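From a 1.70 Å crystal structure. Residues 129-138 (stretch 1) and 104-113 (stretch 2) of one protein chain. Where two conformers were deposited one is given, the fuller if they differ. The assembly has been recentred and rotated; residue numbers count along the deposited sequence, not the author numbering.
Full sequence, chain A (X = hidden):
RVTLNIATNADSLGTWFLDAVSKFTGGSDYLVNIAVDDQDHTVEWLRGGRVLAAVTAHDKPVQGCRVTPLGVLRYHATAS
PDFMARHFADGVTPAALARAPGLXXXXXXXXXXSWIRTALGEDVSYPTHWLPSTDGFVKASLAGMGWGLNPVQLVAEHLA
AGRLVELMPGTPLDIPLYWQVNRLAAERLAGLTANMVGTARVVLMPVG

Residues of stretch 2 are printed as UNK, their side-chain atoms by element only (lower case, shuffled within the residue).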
# COMPACT_ATOMS: atom_id res chain seq x y z
N HIS A 129 8.71 10.42 -11.00
CA HIS A 129 7.98 10.62 -9.76
C HIS A 129 8.45 9.56 -8.76
O HIS A 129 8.88 8.49 -9.16
CB HIS A 129 6.47 10.43 -9.96
CG HIS A 129 5.87 11.25 -11.05
ND1 HIS A 129 5.65 12.61 -10.92
CD2 HIS A 129 5.36 10.90 -12.25
CE1 HIS A 129 5.05 13.06 -12.02
NE2 HIS A 129 4.89 12.05 -12.85
N TRP A 130 8.33 9.85 -7.47
CA TRP A 130 8.68 8.89 -6.43
C TRP A 130 7.42 8.50 -5.68
O TRP A 130 6.70 9.36 -5.16
CB TRP A 130 9.71 9.48 -5.48
CG TRP A 130 10.95 9.96 -6.17
CD1 TRP A 130 11.18 11.19 -6.73
CD2 TRP A 130 12.17 9.20 -6.36
NE1 TRP A 130 12.46 11.24 -7.25
CE2 TRP A 130 13.07 10.03 -7.05
CE3 TRP A 130 12.56 7.91 -6.02
CZ2 TRP A 130 14.36 9.61 -7.40
CZ3 TRP A 130 13.83 7.48 -6.37
CH2 TRP A 130 14.71 8.33 -7.05
N LEU A 131 7.15 7.19 -5.64
CA LEU A 131 5.85 6.70 -5.20
C LEU A 131 6.04 5.35 -4.50
O LEU A 131 6.04 4.30 -5.15
CB LEU A 131 4.93 6.62 -6.39
CG LEU A 131 3.54 6.11 -6.11
CD1 LEU A 131 2.91 6.80 -4.93
CD2 LEU A 131 2.72 6.25 -7.38
N PRO A 132 6.28 5.37 -3.20
CA PRO A 132 6.60 4.14 -2.46
C PRO A 132 5.34 3.34 -2.09
O PRO A 132 4.99 3.17 -0.90
CB PRO A 132 7.31 4.67 -1.23
CG PRO A 132 6.71 5.98 -0.99
CD PRO A 132 6.44 6.57 -2.34
N SER A 133 4.64 2.87 -3.11
CA SER A 133 3.36 2.17 -2.92
C SER A 133 3.10 1.25 -4.08
O SER A 133 3.09 1.69 -5.23
CB SER A 133 2.19 3.17 -2.86
OG SER A 133 0.94 2.48 -2.78
N THR A 134 2.88 -0.04 -3.81
CA THR A 134 2.58 -1.00 -4.89
C THR A 134 1.26 -0.66 -5.59
O THR A 134 1.16 -0.60 -6.84
CB THR A 134 2.52 -2.43 -4.32
OG1 THR A 134 3.78 -2.73 -3.73
CG2 THR A 134 2.13 -3.48 -5.40
N ASP A 135 0.23 -0.47 -4.77
CA ASP A 135 -1.09 -0.15 -5.30
C ASP A 135 -1.08 1.25 -5.95
O ASP A 135 -1.70 1.47 -7.00
CB ASP A 135 -2.17 -0.28 -4.21
CG ASP A 135 -1.72 0.29 -2.84
OD1 ASP A 135 -0.70 -0.19 -2.20
OD2 ASP A 135 -2.43 1.21 -2.38
N GLY A 136 -0.34 2.17 -5.34
CA GLY A 136 -0.19 3.52 -5.91
C GLY A 136 0.46 3.49 -7.28
O GLY A 136 0.03 4.22 -8.20
N PHE A 137 1.48 2.66 -7.44
CA PHE A 137 2.14 2.48 -8.76
C PHE A 137 1.10 2.13 -9.84
O PHE A 137 1.11 2.70 -10.92
CB PHE A 137 3.18 1.35 -8.75
CG PHE A 137 4.60 1.79 -8.93
CD1 PHE A 137 5.23 2.60 -8.01
CD2 PHE A 137 5.36 1.29 -9.99
CE1 PHE A 137 6.58 2.97 -8.17
CE2 PHE A 137 6.68 1.66 -10.15
CZ PHE A 137 7.30 2.49 -9.21
N VAL A 138 0.22 1.18 -9.54
CA VAL A 138 -0.77 0.77 -10.51
C VAL A 138 -1.72 1.93 -10.80
O VAL A 138 -2.01 2.24 -11.94
CB VAL A 138 -1.56 -0.44 -10.07
CG1 VAL A 138 -2.70 -0.76 -11.09
CG2 VAL A 138 -0.59 -1.64 -9.92
N UNK A 104 9.19 5.56 -9.69
CA UNK A 104 10.25 4.87 -8.93
C UNK A 104 9.77 4.74 -7.48
O UNK A 104 9.25 5.68 -6.90
o UNK A 104 11.92 5.87 -10.42
c UNK A 104 11.60 5.60 -9.03
c UNK A 104 12.75 4.74 -8.40
N UNK A 105 9.92 3.56 -6.89
CA UNK A 105 9.32 3.27 -5.60
C UNK A 105 10.08 4.04 -4.51
O UNK A 105 9.48 4.75 -3.70
c UNK A 105 6.56 0.13 -3.37
c UNK A 105 6.97 0.32 -2.10
c UNK A 105 8.50 1.27 -4.22
c UNK A 105 8.17 0.98 -1.85
c UNK A 105 8.93 1.44 -2.92
c UNK A 105 7.31 0.59 -4.44
c UNK A 105 9.33 1.74 -5.37
N UNK A 106 11.40 3.93 -4.51
CA UNK A 106 12.26 4.65 -3.60
C UNK A 106 13.68 4.59 -4.15
O UNK A 106 13.89 4.14 -5.26
c UNK A 106 12.16 4.12 -2.16
o UNK A 106 13.40 2.18 -2.83
c UNK A 106 12.59 2.68 -2.03
n UNK A 106 12.10 2.01 -0.98
N UNK A 107 14.66 5.05 -3.39
CA UNK A 107 16.02 5.16 -3.93
C UNK A 107 16.70 3.81 -4.16
O UNK A 107 17.71 3.75 -4.83
c UNK A 107 17.07 8.46 -2.18
c UNK A 107 16.33 7.51 -3.08
n UNK A 107 16.76 8.41 -0.88
c UNK A 107 16.86 6.08 -3.05
o UNK A 107 17.91 9.24 -2.64
N UNK A 108 16.15 2.75 -3.60
CA UNK A 108 16.67 1.40 -3.80
C UNK A 108 16.00 0.62 -4.92
O UNK A 108 16.38 -0.54 -5.19
c UNK A 108 16.57 0.63 -2.49
c UNK A 108 17.65 0.44 -0.21
n UNK A 108 19.00 0.21 1.83
c UNK A 108 18.65 1.09 0.71
c UNK A 108 17.53 1.23 -1.47
N UNK A 109 15.01 1.23 -5.57
CA UNK A 109 14.24 0.57 -6.61
C UNK A 109 15.02 0.65 -7.92
O UNK A 109 15.07 1.73 -8.56
o UNK A 109 11.00 1.35 -8.23
c UNK A 109 12.87 1.24 -6.75
o UNK A 109 12.42 -0.31 -8.53
c UNK A 109 12.05 0.71 -7.91
N UNK A 110 15.54 -0.50 -8.34
CA UNK A 110 16.34 -0.60 -9.57
C UNK A 110 15.57 -1.19 -10.74
O UNK A 110 16.14 -1.39 -11.82
n UNK A 110 20.67 -1.84 -9.35
c UNK A 110 18.62 -0.78 -8.42
c UNK A 110 19.83 -1.67 -8.17
c UNK A 110 17.60 -1.45 -9.32
n UNK A 110 20.69 -4.14 -9.25
c UNK A 110 21.06 -3.02 -9.84
n UNK A 110 21.83 -3.06 -10.92
N UNK A 111 14.28 -1.45 -10.55
CA UNK A 111 13.53 -2.17 -11.60
C UNK A 111 13.37 -1.42 -12.92
O UNK A 111 13.47 -2.01 -14.00
c UNK A 111 10.71 -4.14 -9.70
c UNK A 111 12.15 -2.62 -11.07
c UNK A 111 13.18 -4.66 -9.90
c UNK A 111 12.12 -3.55 -9.85
N UNK A 112 13.10 -0.12 -12.87
CA UNK A 112 12.95 0.64 -14.11
C UNK A 112 14.31 0.71 -14.81
O UNK A 112 14.38 0.54 -16.02
o UNK A 112 9.64 0.81 -12.03
c UNK A 112 10.63 1.53 -12.14
c UNK A 112 10.98 2.14 -13.48
c UNK A 112 12.46 2.06 -13.84
n UNK A 112 11.40 1.85 -11.11
N UNK A 113 15.36 0.96 -14.04
CA UNK A 113 16.72 1.05 -14.58
C UNK A 113 17.13 -0.27 -15.23
O UNK A 113 17.69 -0.31 -16.34
c UNK A 113 17.72 1.43 -13.48

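Position 104 has three side-chain atoms: one carbon carrying an oxygen and a second carbon. Its backbone N donates to His-129 O (3.0 Å) and its O accepts from Leu-131 N (2.9 Å), a parallel bridge opposite Trp-130; a terminal side-chain carbon of position 104 lies 3.6 Å from Trp-130 CZ3, on the same face of the sheet. A carbon fork with one oxygen is Thr-104. Beta-branching favours the extended backbone, and the methyl, CG2, supplies the apolar touch.

Position 105 carries one carbon and then a ring of six carbons. Pro-132 CA sits 3.6 Å from the ring centroid, almost on the ring normal, a CH-pi contact, and Ser-133 N lies over a face too. This is Phe-105, with Ser-133 N 3.4 Å from Phe-105 CE2. The flat apolar ring suits a place beside a proline.

Position 106 has two carbons, the second bearing one oxygen and one nitrogen. The side chain starts away from stretch 1, but the backbone O of position 106 meets the edge of the Trp-130 ring, 3.5 Å from Trp-130 CZ3. This is Asn-106: Asn-106 OD1 accepts from the backbone N of position 108 (2.9 Å), steadying the type I turn that begins here.

Position 107 has three carbons, the third with one oxygen and one nitrogen; a side-chain carbon approaches Trp-130 CZ3. This is Gln-107, with Gln-107 CG 4.1 Å from Trp-130 CZ3. The aliphatic part can rest near an aromatic ring, while the polar amide suits an exposed turn.

Position 108, four carbons in a row ending in nitrogen, leaves stretch 1 untouched: Lys-108, its long charged chain at home in solvent.

Position 109 has two carbons, the second with two oxygens, one of them 4.0 Å from Phe-137 CZ. This is Asp-109, and that oxygen is OD2. The carboxylate gathers amide donors: Asp-109 OD2 accepts from Phe-105 N (2.8 Å), and Asp-109 OD1 caps the coming helix through the N of position 111 (3.0 Å).

Position 110 shows three carbons, a nitrogen, and a carbon with two more nitrogens, out of reach: Arg-110, charged and suited to solvent.

Position 111, four carbons forked at the second, also out of reach, is Leu-111, a good helix former where the helix begins.

Position 112 has three carbons ending in oxygen and nitrogen; the oxygen approaches the edge of Phe-137, 3.6 Å from Phe-137 CE2. This is Gln-112, whose amide can also donate: Gln-112 NE2 to Asp-109 OD2 (3.0 Å).

Position 113, a single carbon, is Ala-113, small and helical, without contact here.

The contact thus joins a short parallel bridge to aromatic packing. Two backbone hydrogen bonds fix Thr-104; Trp-130 and Phe-137 pack near it, while the Phe-105 ring covers Pro-132 and Ser-133 and Asp-109 ties Phe-105 to the helix start.

Stretch 2 104-113: TFNQKDRLQA
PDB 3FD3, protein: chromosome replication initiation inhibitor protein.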